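Long-range contacts in glycosyl transferase (Staphylococcus aureus, PDB 5U02), which belongs to the TarS glycosyltransferase family and is represented here by a linker domain and two C-terminal beta domains of the E-set type: residues 55-60 with 91-97; 116-120 with 130-134; 302-308 with 345-351. All coordinates share one frame. Residues are numbered along the deposited sequence.

The three contacts follow one another along the chain and hold different elements. Contacts 1 and 2 lie on the same side of the chain's centre, with centres about 23 Å apart and no atoms touching. Contact 3 is on the opposite side, about 62 Å and 52 Å from them, centre to centre. Contact 1 joins the starts of two helices by isoleucine packing and side-chain polar bonds. Contact 2 is a bulged beta hairpin with an aliphatic face and a more polar edge. Both are partly buried. Contact 3 is buried: two strands of the C-terminal sheet pair there, a glutamate holds a turn, and neighbouring subunits pack against it.

Contact 1 (55-60 with 91-97); sequences QPQWIN and KDIDNYR
Two polar bonds join these segments. Lys91 NZ donates to the backbone Asn60 O at 2.7 Å. Arg97 NH1 meets Gln55 OE1, also at 2.7 Å, but the N-H...O angle of 120° makes this bond weak. Gln55 reaches out with chi1 m and chi2 t; Arg97 has both t.

Lys91 ends the preceding helix in a Schellman motif, with phi/psi of 44/52°. Asp92 then serves as N-cap of the next helix: its OD1 accepts from Asn95 N at 3.2 Å. The chain thus passes from the C-terminal end of helix 82-89 to helix 93-105 through a short link, in which Lys91 and Asp92 are adjacent.

The axes of helices 56-60 and 93-97 cross almost at right angles, at 94°, with a closest approach of 10.8 Å. Ile59 and Lys91 are nearest in CA position, 5.5 Å apart. Ile59 (chi1 t, chi2 p) is the apolar centre. Its CG1 lies 3.6 Å from Lys91 CA, its CG2 4.1 Å from Ile93 CB, and its CD1 4.0 Å from Tyr96 CD2. Ile93, extended with chi1 and chi2 t, brings CD1 to 3.3 Å from Gln55 CB.

Here the first turns of helices 56-68 and 93-105 pack together in the TarS linker domain. Helix 46-49 adjoins them, with Phe46 meeting the rings of Trp58 and Tyr96. Helix 2-17 touches Trp58, and helix 82-89 touches Tyr96 through Leu84.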
ATOM      1  N   GLN A  55     -20.020  26.598  30.897  1.00 86.38           N
ATOM      2  CA  GLN A  55     -19.452  27.171  29.685  1.00 85.56           C
ATOM      3  C   GLN A  55     -20.275  28.331  29.128  1.00 88.38           C
ATOM      4  O   GLN A  55     -19.691  29.271  28.574  1.00 86.84           O
ATOM      5  CB  GLN A  55     -19.282  26.082  28.628  1.00 83.06           C
ATOM      6  CG  GLN A  55     -18.361  24.964  29.035  1.00 82.76           C
ATOM      7  CD  GLN A  55     -18.323  23.855  28.003  1.00 80.66           C
ATOM      8  OE1 GLN A  55     -18.679  24.059  26.847  1.00 76.87           O
ATOM      9  NE2 GLN A  55     -17.889  22.675  28.415  1.00 81.95           N
ATOM     10  N   PRO A  56     -21.625  28.306  29.218  1.00 92.08           N
ATOM     11  CA  PRO A  56     -22.384  29.534  28.942  1.00 94.81           C
ATOM     12  C   PRO A  56     -21.819  30.748  29.665  1.00 97.26           C
ATOM     13  O   PRO A  56     -21.701  31.822  29.073  1.00 95.47           O
ATOM     14  CB  PRO A  56     -23.790  29.184  29.434  1.00 96.12           C
ATOM     15  CG  PRO A  56     -23.910  27.734  29.131  1.00 93.93           C
ATOM     16  CD  PRO A  56     -22.526  27.137  29.296  1.00 91.55           C
ATOM     17  N   GLN A  57     -21.451  30.576  30.939  1.00102.20           N
ATOM     18  CA  GLN A  57     -20.824  31.651  31.705  1.00107.76           C
ATOM     19  C   GLN A  57     -19.475  32.065  31.126  1.00105.19           C
ATOM     20  O   GLN A  57     -19.023  33.190  31.372  1.00106.52           O
ATOM     21  CB  GLN A  57     -20.654  31.221  33.167  1.00112.16           C
ATOM     22  CG  GLN A  57     -20.202  32.327  34.110  1.00115.41           C
ATOM     23  CD  GLN A  57     -19.733  31.805  35.456  1.00116.89           C
ATOM     24  OE1 GLN A  57     -19.684  30.597  35.687  1.00116.59           O
ATOM     25  NE2 GLN A  57     -19.382  32.719  36.354  1.00117.68           N
ATOM     26  N   TRP A  58     -18.828  31.189  30.359  1.00101.05           N
ATOM     27  CA  TRP A  58     -17.517  31.505  29.802  1.00 94.96           C
ATOM     28  C   TRP A  58     -17.622  32.333  28.528  1.00 90.16           C
ATOM     29  O   TRP A  58     -16.839  33.268  28.326  1.00 88.71           O
ATOM     30  CB  TRP A  58     -16.753  30.214  29.519  1.00 92.56           C
ATOM     31  CG  TRP A  58     -16.021  29.670  30.695  1.00 92.87           C
ATOM     32  CD1 TRP A  58     -16.562  29.209  31.859  1.00 94.69           C
ATOM     33  CD2 TRP A  58     -14.606  29.508  30.816  1.00 91.76           C
ATOM     34  NE1 TRP A  58     -15.567  28.778  32.704  1.00 94.24           N
ATOM     35  CE2 TRP A  58     -14.358  28.950  32.086  1.00 92.69           C
ATOM     36  CE3 TRP A  58     -13.525  29.783  29.975  1.00 89.69           C
ATOM     37  CZ2 TRP A  58     -13.072  28.664  32.533  1.00 92.02           C
ATOM     38  CZ3 TRP A  58     -12.252  29.498  30.420  1.00 88.96           C
ATOM     39  CH2 TRP A  58     -12.037  28.942  31.685  1.00 89.83           C
ATOM     40  N   ILE A  59     -18.579  32.004  27.658  1.00 88.21           N
ATOM     41  CA  ILE A  59     -18.604  32.601  26.331  1.00 88.27           C
ATOM     42  C   ILE A  59     -19.074  34.051  26.366  1.00 94.26           C
ATOM     43  O   ILE A  59     -18.744  34.819  25.456  1.00 93.04           O
ATOM     44  CB  ILE A  59     -19.466  31.731  25.392  1.00 85.63           C
ATOM     45  CG1 ILE A  59     -19.314  32.175  23.933  1.00 84.22           C
ATOM     46  CG2 ILE A  59     -20.926  31.737  25.828  1.00 86.19           C
ATOM     47  CD1 ILE A  59     -17.948  31.908  23.347  1.00 80.38           C
ATOM     48  N   ASN A  60     -19.816  34.463  27.400  1.00100.64           N
ATOM     49  CA  ASN A  60     -20.217  35.865  27.492  1.00105.47           C
ATOM     50  C   ASN A  60     -18.996  36.762  27.654  1.00104.38           C
ATOM     51  O   ASN A  60     -18.820  37.735  26.911  1.00107.15           O
ATOM     52  CB  ASN A  60     -21.180  36.105  28.661  1.00111.51           C
ATOM     53  CG  ASN A  60     -21.992  34.936  29.018  1.00115.11           C
ATOM     54  OD1 ASN A  60     -21.700  34.288  29.958  1.00115.30           O
ATOM     55  ND2 ASN A  60     -23.022  34.671  28.289  1.00117.74           N
ATOM     56  N   LYS A  91     -21.051  34.990  20.660  1.00 82.82           N
ATOM     57  CA  LYS A  91     -21.351  34.271  21.901  1.00 84.18           C
ATOM     58  C   LYS A  91     -22.177  33.019  21.620  1.00 85.03           C
ATOM     59  O   LYS A  91     -23.232  32.771  22.206  1.00 87.79           O
ATOM     60  CB  LYS A  91     -22.032  35.187  22.912  1.00 87.50           C
ATOM     61  CG  LYS A  91     -21.422  36.576  22.948  1.00 88.93           C
ATOM     62  CD  LYS A  91     -21.940  37.386  24.118  1.00 92.36           C
ATOM     63  CE  LYS A  91     -21.046  38.589  24.380  1.00 93.02           C
ATOM     64  NZ  LYS A  91     -20.977  38.944  25.825  1.00 94.49           N
ATOM     65  N   ASP A  92     -21.652  32.226  20.696  1.00 83.53           N
ATOM     66  CA  ASP A  92     -22.299  31.034  20.160  1.00 82.21           C
ATOM     67  C   ASP A  92     -21.448  29.837  20.567  1.00 78.00           C
ATOM     68  O   ASP A  92     -20.469  29.506  19.892  1.00 71.56           O
ATOM     69  CB  ASP A  92     -22.422  31.154  18.644  1.00 81.57           C
ATOM     70  CG  ASP A  92     -23.242  30.048  18.027  1.00 78.86           C
ATOM     71  OD1 ASP A  92     -23.479  29.015  18.690  1.00 76.16           O
ATOM     72  OD2 ASP A  92     -23.644  30.218  16.860  1.00 83.12           O
ATOM     73  N   ILE A  93     -21.821  29.182  21.669  1.00 82.56           N
ATOM     74  CA  ILE A  93     -20.992  28.110  22.211  1.00 84.82           C
ATOM     75  C   ILE A  93     -21.442  26.725  21.766  1.00 83.85           C
ATOM     76  O   ILE A  93     -20.683  25.757  21.936  1.00 81.10           O
ATOM     77  CB  ILE A  93     -20.920  28.179  23.751  1.00 87.58           C
ATOM     78  CG1 ILE A  93     -19.607  27.561  24.226  1.00 83.75           C
ATOM     79  CG2 ILE A  93     -22.112  27.468  24.376  1.00 90.71           C
ATOM     80  CD1 ILE A  93     -19.434  27.586  25.687  1.00 82.79           C
ATOM     81  N   ASP A  94     -22.642  26.592  21.195  1.00 84.27           N
ATOM     82  CA  ASP A  94     -22.960  25.357  20.483  1.00 84.22           C
ATOM     83  C   ASP A  94     -22.031  25.182  19.291  1.00 79.90           C
ATOM     84  O   ASP A  94     -21.563  24.072  19.012  1.00 79.87           O
ATOM     85  CB  ASP A  94     -24.422  25.351  20.026  1.00 89.44           C
ATOM     86  CG  ASP A  94     -24.757  24.145  19.148  1.00 92.96           C
ATOM     87  OD1 ASP A  94     -24.600  24.239  17.909  1.00 92.69           O
ATOM     88  OD2 ASP A  94     -25.169  23.108  19.709  1.00 95.21           O
ATOM     89  N   ASN A  95     -21.742  26.276  18.587  1.00 75.42           N
ATOM     90  CA  ASN A  95     -20.807  26.246  17.471  1.00 70.66           C
ATOM     91  C   ASN A  95     -19.363  26.384  17.928  1.00 65.53           C
ATOM     92  O   ASN A  95     -18.467  25.816  17.297  1.00 64.44           O
ATOM     93  CB  ASN A  95     -21.142  27.355  16.472  1.00 72.74           C
ATOM     94  CG  ASN A  95     -22.410  27.076  15.689  1.00 76.21           C
ATOM     95  OD1 ASN A  95     -23.375  27.838  15.744  1.00 72.36           O
ATOM     96  ND2 ASN A  95     -22.404  25.986  14.936  1.00 69.14           N
ATOM     97  N   TYR A  96     -19.110  27.141  19.000  1.00 66.78           N
ATOM     98  CA  TYR A  96     -17.747  27.257  19.511  1.00 67.98           C
ATOM     99  C   TYR A  96     -17.201  25.896  19.917  1.00 67.30           C
ATOM    100  O   TYR A  96     -16.076  25.532  19.556  1.00 67.48           O
ATOM    101  CB  TYR A  96     -17.696  28.224  20.695  1.00 69.81           C
ATOM    102  CG  TYR A  96     -16.292  28.624  21.108  1.00 69.35           C
ATOM    103  CD1 TYR A  96     -15.498  27.777  21.876  1.00 68.61           C
ATOM    104  CD2 TYR A  96     -15.763  29.851  20.735  1.00 70.30           C
ATOM    105  CE1 TYR A  96     -14.220  28.139  22.247  1.00 70.10           C
ATOM    106  CE2 TYR A  96     -14.488  30.226  21.108  1.00 70.56           C
ATOM    107  CZ  TYR A  96     -13.721  29.368  21.867  1.00 71.83           C
ATOM    108  OH  TYR A  96     -12.447  29.742  22.238  1.00 71.76           O
ATOM    109  N   ARG A  97     -17.979  25.132  20.687  1.00 67.32           N
ATOM    110  CA  ARG A  97     -17.526  23.797  21.049  1.00 67.64           C
ATOM    111  C   ARG A  97     -17.423  22.916  19.813  1.00 65.18           C
ATOM    112  O   ARG A  97     -16.412  22.230  19.625  1.00 65.18           O
ATOM    113  CB  ARG A  97     -18.455  23.176  22.092  1.00 72.49           C
ATOM    114  CG  ARG A  97     -17.945  21.845  22.615  1.00 74.52           C
ATOM    115  CD  ARG A  97     -18.826  21.277  23.721  1.00 78.27           C
ATOM    116  NE  ARG A  97     -20.241  21.512  23.480  1.00 82.17           N
ATOM    117  CZ  ARG A  97     -21.017  22.287  24.236  1.00 83.46           C
ATOM    118  NH1 ARG A  97     -20.522  22.900  25.305  1.00 84.49           N
ATOM    119  NH2 ARG A  97     -22.300  22.439  23.930  1.00 82.43           N
TER

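Contact 2 (116-120 with 130-134); sequences GKLNI and EGIDI
Four aliphatic side chains form the apolar centre of this hairpin. Leu118 and Ile132 sit opposite each other on the same face of the sheet, with Leu118 CB 4.1 Å from Ile132 CB. Leu118 CD1 also meets Ile134 CD1 at 3.6 Å. Ile120 CD1 meets Ile132 CD1 at 3.7 Å. Ile120, Ile132 and Ile134 all have chi1 m and chi2 t; Leu118 has chi1 between wells, at -98°.

Behind this packing, Leu118 and Ile132 are an antiparallel hydrogen-bonded pair with CA atoms 4.8 Å apart. Leu118 N donates to Ile132 O at 2.9 Å, and Ile132 N to Leu118 O at 2.8 Å. The short strand axes approach to 4.3 Å at 132°, so the pair is far from straight antiparallel.

Gly131 and Ile132 both face Leu118, which makes a G1 beta bulge. Gly131 has the positive phi of the first bulge position, with phi/psi 80/45°. That conformation is easiest for glycine. Lys117 CE packs 3.8 Å from Gly131 CA. Asn119 (chi1 m) supports the bulge: its OD1 accepts from Gly131 N at 2.8 Å.

At the polar edge, the aliphatic part of Lys117 crosses the partner strand. Its CG is 3.5 Å from Ile132 O and its CD 3.2 Å from Asp133 OD1.

Strand 117-121 is the middle of a three-stranded antiparallel sheet, between 110-114 and 129-132. Tyr108 touches Leu118 and Ile120, and Asp133 N is hydrogen-bonded to Ser79 OG.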
ATOM      1  N   GLY A 116      -3.996  22.460  -0.069  1.00 84.62           N
ATOM      2  CA  GLY A 116      -3.464  21.877   1.149  1.00 80.23           C
ATOM      3  C   GLY A 116      -3.970  22.526   2.417  1.00 77.32           C
ATOM      4  O   GLY A 116      -3.293  22.470   3.449  1.00 76.87           O
ATOM      5  N   LYS A 117      -5.147  23.146   2.367  1.00 75.68           N
ATOM      6  CA  LYS A 117      -5.739  23.803   3.521  1.00 72.08           C
ATOM      7  C   LYS A 117      -7.231  23.508   3.547  1.00 70.52           C
ATOM      8  O   LYS A 117      -7.839  23.183   2.524  1.00 74.47           O
ATOM      9  CB  LYS A 117      -5.487  25.317   3.499  1.00 73.14           C
ATOM     10  CG  LYS A 117      -4.294  25.745   4.336  1.00 72.41           C
ATOM     11  CD  LYS A 117      -3.479  26.827   3.644  1.00 72.89           C
ATOM     12  CE  LYS A 117      -4.355  27.978   3.181  1.00 76.98           C
ATOM     13  NZ  LYS A 117      -3.642  28.850   2.204  1.00 80.51           N
ATOM     14  N   LEU A 118      -7.818  23.631   4.735  1.00 63.84           N
ATOM     15  CA  LEU A 118      -9.204  23.242   4.959  1.00 61.52           C
ATOM     16  C   LEU A 118     -10.157  24.412   4.756  1.00 63.44           C
ATOM     17  O   LEU A 118      -9.871  25.543   5.161  1.00 61.52           O
ATOM     18  CB  LEU A 118      -9.374  22.680   6.372  1.00 57.50           C
ATOM     19  CG  LEU A 118      -9.365  21.158   6.535  1.00 56.48           C
ATOM     20  CD1 LEU A 118      -8.294  20.522   5.672  1.00 59.31           C
ATOM     21  CD2 LEU A 118      -9.155  20.788   7.994  1.00 54.51           C
ATOM     22  N   ASN A 119     -11.293  24.127   4.122  1.00 66.19           N
ATOM     23  CA  ASN A 119     -12.448  25.017   4.093  1.00 67.18           C
ATOM     24  C   ASN A 119     -13.594  24.294   4.787  1.00 65.79           C
ATOM     25  O   ASN A 119     -14.036  23.240   4.319  1.00 65.41           O
ATOM     26  CB  ASN A 119     -12.830  25.398   2.661  1.00 69.55           C
ATOM     27  CG  ASN A 119     -11.709  26.103   1.926  1.00 71.89           C
ATOM     28  OD1 ASN A 119     -10.731  26.539   2.532  1.00 71.36           O
ATOM     29  ND2 ASN A 119     -11.851  26.228   0.611  1.00 73.98           N
ATOM     30  N   ILE A 120     -14.071  24.856   5.897  1.00 65.07           N
ATOM     31  CA  ILE A 120     -14.942  24.137   6.822  1.00 64.80           C
ATOM     32  C   ILE A 120     -16.227  24.922   7.053  1.00 68.70           C
ATOM     33  O   ILE A 120     -16.183  26.124   7.333  1.00 70.42           O
ATOM     34  CB  ILE A 120     -14.240  23.879   8.169  1.00 63.04           C
ATOM     35  CG1 ILE A 120     -12.965  23.062   7.969  1.00 60.25           C
ATOM     36  CG2 ILE A 120     -15.184  23.174   9.127  1.00 62.69           C
ATOM     37  CD1 ILE A 120     -12.077  23.019   9.195  1.00 57.46           C
ATOM     38  N   GLU A 130     -12.495  29.617   5.377  1.00 80.74           N
ATOM     39  CA  GLU A 130     -11.648  29.074   4.326  1.00 77.24           C
ATOM     40  C   GLU A 130     -10.173  29.294   4.644  1.00 76.61           C
ATOM     41  O   GLU A 130      -9.794  30.292   5.266  1.00 79.37           O
ATOM     42  CB  GLU A 130     -12.006  29.708   2.971  1.00 76.20           C
ATOM     43  CG  GLU A 130     -13.508  29.924   2.791  1.00 77.40           C
ATOM     44  CD  GLU A 130     -13.967  29.823   1.347  1.00 79.53           C
ATOM     45  OE1 GLU A 130     -14.723  30.708   0.901  1.00 80.60           O
ATOM     46  OE2 GLU A 130     -13.582  28.857   0.658  1.00 80.76           O
ATOM     47  N   GLY A 131      -9.346  28.339   4.220  1.00 73.93           N
ATOM     48  CA  GLY A 131      -7.903  28.460   4.323  1.00 72.63           C
ATOM     49  C   GLY A 131      -7.319  28.156   5.689  1.00 71.06           C
ATOM     50  O   GLY A 131      -6.451  28.889   6.171  1.00 74.31           O
ATOM     51  N   ILE A 132      -7.764  27.071   6.311  1.00 65.93           N
ATOM     52  CA  ILE A 132      -7.335  26.717   7.661  1.00 66.25           C
ATOM     53  C   ILE A 132      -6.150  25.763   7.570  1.00 64.24           C
ATOM     54  O   ILE A 132      -6.265  24.672   7.000  1.00 59.65           O
ATOM     55  CB  ILE A 132      -8.490  26.092   8.457  1.00 66.15           C
ATOM     56  CG1 ILE A 132      -9.731  26.984   8.367  1.00 68.31           C
ATOM     57  CG2 ILE A 132      -8.082  25.864   9.904  1.00 66.17           C
ATOM     58  CD1 ILE A 132     -10.912  26.489   9.173  1.00 68.50           C
ATOM     59  N   ASP A 133      -5.014  26.170   8.137  1.00 69.99           N
ATOM     60  CA  ASP A 133      -3.805  25.354   8.109  1.00 70.60           C
ATOM     61  C   ASP A 133      -4.026  24.030   8.840  1.00 69.15           C
ATOM     62  O   ASP A 133      -4.903  23.900   9.699  1.00 69.39           O
ATOM     63  CB  ASP A 133      -2.634  26.109   8.746  1.00 73.10           C
ATOM     64  CG  ASP A 133      -1.956  27.069   7.780  1.00 75.99           C
ATOM     65  OD1 ASP A 133      -2.311  27.071   6.585  1.00 75.78           O
ATOM     66  OD2 ASP A 133      -1.060  27.822   8.219  1.00 78.26           O
ATOM     67  N   ILE A 134      -3.213  23.036   8.490  1.00 67.23           N
ATOM     68  CA  ILE A 134      -3.272  21.716   9.108  1.00 63.70           C
ATOM     69  C   ILE A 134      -2.045  21.559   9.997  1.00 62.71           C
ATOM     70  O   ILE A 134      -0.910  21.510   9.506  1.00 64.93           O
ATOM     71  CB  ILE A 134      -3.347  20.593   8.068  1.00 61.51           C
ATOM     72  CG1 ILE A 134      -4.456  20.876   7.059  1.00 64.96           C
ATOM     73  CG2 ILE A 134      -3.581  19.258   8.760  1.00 59.49           C
ATOM     74  CD1 ILE A 134      -4.882  19.645   6.274  1.00 65.00           C
TER

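Contact 3 (302-308 with 345-351); sequences EEGMASV and KLNTAHM
Strands 304-308 and 345-347 run antiparallel, their axes 4.9 Å apart at 176°. Ser307 and Asn347 are a hydrogen-bonded pair, CA atoms 5.2 Å apart. Ser307 N donates to Asn347 O at 3.1 Å, and Asn347 N to Ser307 O at 2.9 Å. Val308 and Leu346 follow as a non-hydrogen-bonded pair, CA atoms 4.7 Å apart. Val308 CA also makes a C-H...O contact with Lys345 O at 3.5 Å. Gly304 enters its strand at phi/psi 130/-154°, where a CB would jam against the carbonyl O of Glu303.

Thr348 N bonds to Met351 O at 2.9 Å, closing the turn from strand 345-347 into strand 352-354. The pairing lies in an antiparallel sheet of the second C-terminal, E-set domain. There strand 304-310 runs between 313-323 and 345-347.

Glu302 (chi1 p, chi2 t) reaches into the turn. Its OE1 accepts from His350 N at 2.7 Å and from Thr348 OG1 at 2.9 Å. Its OE2 accepts from His350 ND1 at 2.8 Å, a His-carboxylate bond made in the plane of the ring. The other end of the contact is apolar: Val308 CG1 lies 4.3 Å from Leu346 CD1. Ser307 and Asn347 point to the other face, with Ser307 OG 3.5 Å from Asn347 CB; that hydroxyl has no hydrogen-bond partner in the model.

The His350 ring stacks on His149. Met305 packs on Met305 of a second subunit and on Thr348 of a third, placing the contact at a subunit interface.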
ATOM      1  N   GLU A 302      10.277 -15.742  18.318  1.00 24.89           N
ATOM      2  CA  GLU A 302       8.905 -16.091  17.976  1.00 28.66           C
ATOM      3  C   GLU A 302       8.570 -17.477  18.513  1.00 30.49           C
ATOM      4  O   GLU A 302       9.331 -18.432  18.326  1.00 28.85           O
ATOM      5  CB  GLU A 302       8.705 -16.041  16.463  1.00 33.96           C
ATOM      6  CG  GLU A 302       9.821 -16.696  15.663  1.00 33.39           C
ATOM      7  CD  GLU A 302       9.435 -16.972  14.213  1.00 31.84           C
ATOM      8  OE1 GLU A 302      10.311 -17.422  13.446  1.00 32.29           O
ATOM      9  OE2 GLU A 302       8.262 -16.751  13.841  1.00 25.49           O
ATOM     10  N   GLU A 303       7.434 -17.589  19.186  1.00 27.13           N
ATOM     11  CA  GLU A 303       7.025 -18.874  19.724  1.00 26.64           C
ATOM     12  C   GLU A 303       6.402 -19.731  18.630  1.00 25.28           C
ATOM     13  O   GLU A 303       5.858 -19.225  17.645  1.00 28.57           O
ATOM     14  CB  GLU A 303       6.045 -18.682  20.883  1.00 27.17           C
ATOM     15  CG  GLU A 303       6.663 -17.970  22.088  1.00 24.06           C
ATOM     16  CD  GLU A 303       5.767 -18.013  23.310  1.00 28.61           C
ATOM     17  OE1 GLU A 303       4.571 -17.683  23.188  1.00 35.56           O
ATOM     18  OE2 GLU A 303       6.252 -18.397  24.392  1.00 30.83           O
ATOM     19  N   GLY A 304       6.498 -21.044  18.806  1.00 28.12           N
ATOM     20  CA  GLY A 304       5.940 -21.973  17.845  1.00 27.04           C
ATOM     21  C   GLY A 304       6.929 -23.035  17.423  1.00 27.37           C
ATOM     22  O   GLY A 304       7.865 -23.349  18.163  1.00 29.01           O
ATOM     23  N   MET A 305       6.741 -23.575  16.222  1.00 32.09           N
ATOM     24  CA  MET A 305       7.576 -24.672  15.754  1.00 34.77           C
ATOM     25  C   MET A 305       9.028 -24.235  15.614  1.00 35.23           C
ATOM     26  O   MET A 305       9.325 -23.097  15.243  1.00 34.19           O
ATOM     27  CB  MET A 305       7.057 -25.195  14.418  1.00 38.50           C
ATOM     28  CG  MET A 305       5.648 -25.745  14.499  1.00 47.37           C
ATOM     29  SD  MET A 305       4.950 -26.066  12.873  1.00 55.10           S
ATOM     30  CE  MET A 305       3.238 -26.357  13.313  1.00 52.71           C
ATOM     31  N   ALA A 306       9.930 -25.162  15.915  1.00 29.73           N
ATOM     32  CA  ALA A 306      11.359 -24.928  15.815  1.00 26.48           C
ATOM     33  C   ALA A 306      12.027 -26.266  15.553  1.00 22.35           C
ATOM     34  O   ALA A 306      11.405 -27.323  15.669  1.00 25.42           O
ATOM     35  CB  ALA A 306      11.907 -24.262  17.082  1.00 28.35           C
ATOM     36  N   SER A 307      13.302 -26.215  15.184  1.00 23.54           N
ATOM     37  CA  SER A 307      14.049 -27.437  14.931  1.00 27.03           C
ATOM     38  C   SER A 307      15.528 -27.179  15.173  1.00 32.77           C
ATOM     39  O   SER A 307      16.002 -26.042  15.068  1.00 33.96           O
ATOM     40  CB  SER A 307      13.821 -27.953  13.503  1.00 26.85           C
ATOM     41  OG  SER A 307      14.318 -27.039  12.540  1.00 26.40           O
ATOM     42  N   VAL A 308      16.243 -28.248  15.514  1.00 31.79           N
ATOM     43  CA  VAL A 308      17.697 -28.244  15.599  1.00 28.71           C
ATOM     44  C   VAL A 308      18.227 -29.250  14.590  1.00 31.74           C
ATOM     45  O   VAL A 308      17.691 -30.355  14.458  1.00 35.32           O
ATOM     46  CB  VAL A 308      18.201 -28.569  17.022  1.00 32.19           C
ATOM     47  CG1 VAL A 308      17.941 -27.393  17.952  1.00 33.35           C
ATOM     48  CG2 VAL A 308      17.542 -29.833  17.558  1.00 28.38           C
ATOM     49  N   LYS A 345      22.851 -26.148  13.367  1.00 28.59           N
ATOM     50  CA  LYS A 345      21.875 -25.174  12.906  1.00 32.13           C
ATOM     51  C   LYS A 345      20.689 -25.147  13.859  1.00 34.66           C
ATOM     52  O   LYS A 345      20.245 -26.193  14.340  1.00 30.88           O
ATOM     53  CB  LYS A 345      21.409 -25.517  11.487  1.00 37.79           C
ATOM     54  CG  LYS A 345      20.805 -24.362  10.717  1.00 46.74           C
ATOM     55  CD  LYS A 345      20.628 -24.742   9.249  1.00 52.76           C
ATOM     56  CE  LYS A 345      21.949 -25.192   8.635  1.00 55.84           C
ATOM     57  NZ  LYS A 345      21.800 -25.603   7.207  1.00 59.44           N
ATOM     58  N   LEU A 346      20.178 -23.944  14.118  1.00 32.13           N
ATOM     59  CA  LEU A 346      19.000 -23.750  14.953  1.00 30.78           C
ATOM     60  C   LEU A 346      17.984 -22.936  14.171  1.00 30.15           C
ATOM     61  O   LEU A 346      18.321 -21.881  13.628  1.00 30.94           O
ATOM     62  CB  LEU A 346      19.353 -23.045  16.267  1.00 28.53           C
ATOM     63  CG  LEU A 346      18.231 -22.966  17.305  1.00 36.86           C
ATOM     64  CD1 LEU A 346      18.768 -23.264  18.700  1.00 37.74           C
ATOM     65  CD2 LEU A 346      17.549 -21.605  17.275  1.00 42.13           C
ATOM     66  N   ASN A 347      16.749 -23.423  14.114  1.00 28.28           N
ATOM     67  CA  ASN A 347      15.695 -22.782  13.341  1.00 30.79           C
ATOM     68  C   ASN A 347      14.508 -22.445  14.230  1.00 29.34           C
ATOM     69  O   ASN A 347      14.093 -23.258  15.058  1.00 27.30           O
ATOM     70  CB  ASN A 347      15.223 -23.674  12.185  1.00 29.82           C
ATOM     71  CG  ASN A 347      16.187 -23.670  11.013  1.00 40.16           C
ATOM     72  OD1 ASN A 347      17.392 -23.838  11.185  1.00 46.64           O
ATOM     73  ND2 ASN A 347      15.656 -23.472   9.811  1.00 45.18           N
ATOM     74  N   THR A 348      13.972 -21.239  14.057  1.00 28.35           N
ATOM     75  CA  THR A 348      12.659 -20.888  14.566  1.00 28.71           C
ATOM     76  C   THR A 348      11.647 -21.062  13.436  1.00 31.73           C
ATOM     77  O   THR A 348      11.962 -21.608  12.374  1.00 35.78           O
ATOM     78  CB  THR A 348      12.655 -19.466  15.128  1.00 27.69           C
ATOM     79  OG1 THR A 348      12.932 -18.531  14.078  1.00 28.45           O
ATOM     80  CG2 THR A 348      13.703 -19.326  16.220  1.00 27.89           C
ATOM     81  N   ALA A 349      10.422 -20.572  13.647  1.00 32.75           N
ATOM     82  CA  ALA A 349       9.355 -20.816  12.679  1.00 39.58           C
ATOM     83  C   ALA A 349       9.648 -20.188  11.319  1.00 39.11           C
ATOM     84  O   ALA A 349       9.258 -20.744  10.285  1.00 41.02           O
ATOM     85  CB  ALA A 349       8.023 -20.301  13.225  1.00 40.24           C
ATOM     86  N   HIS A 350      10.333 -19.046  11.286  1.00 32.13           N
ATOM     87  CA  HIS A 350      10.597 -18.363  10.025  1.00 36.26           C
ATOM     88  C   HIS A 350      12.064 -18.043   9.768  1.00 37.85           C
ATOM     89  O   HIS A 350      12.377 -17.535   8.685  1.00 38.58           O
ATOM     90  CB  HIS A 350       9.808 -17.047   9.946  1.00 34.52           C
ATOM     91  CG  HIS A 350       8.321 -17.218  10.013  1.00 39.86           C
ATOM     92  ND1 HIS A 350       7.625 -17.209  11.202  1.00 39.15           N
ATOM     93  CD2 HIS A 350       7.396 -17.374   9.037  1.00 41.23           C
ATOM     94  CE1 HIS A 350       6.337 -17.368  10.958  1.00 41.11           C
ATOM     95  NE2 HIS A 350       6.171 -17.472   9.651  1.00 43.81           N
ATOM     96  N   MET A 351      12.965 -18.295  10.715  1.00 35.40           N
ATOM     97  CA  MET A 351      14.357 -17.897  10.575  1.00 36.40           C
ATOM     98  C   MET A 351      15.276 -19.081  10.855  1.00 33.24           C
ATOM     99  O   MET A 351      14.913 -20.031  11.553  1.00 29.70           O
ATOM    100  CB  MET A 351      14.698 -16.729  11.512  1.00 37.87           C
ATOM    101  CG  MET A 351      13.611 -15.659  11.606  1.00 40.29           C
ATOM    102  SD  MET A 351      13.304 -14.776  10.058  1.00 44.69           S
ATOM    103  CE  MET A 351      14.830 -13.858   9.867  1.00 38.45           C
TER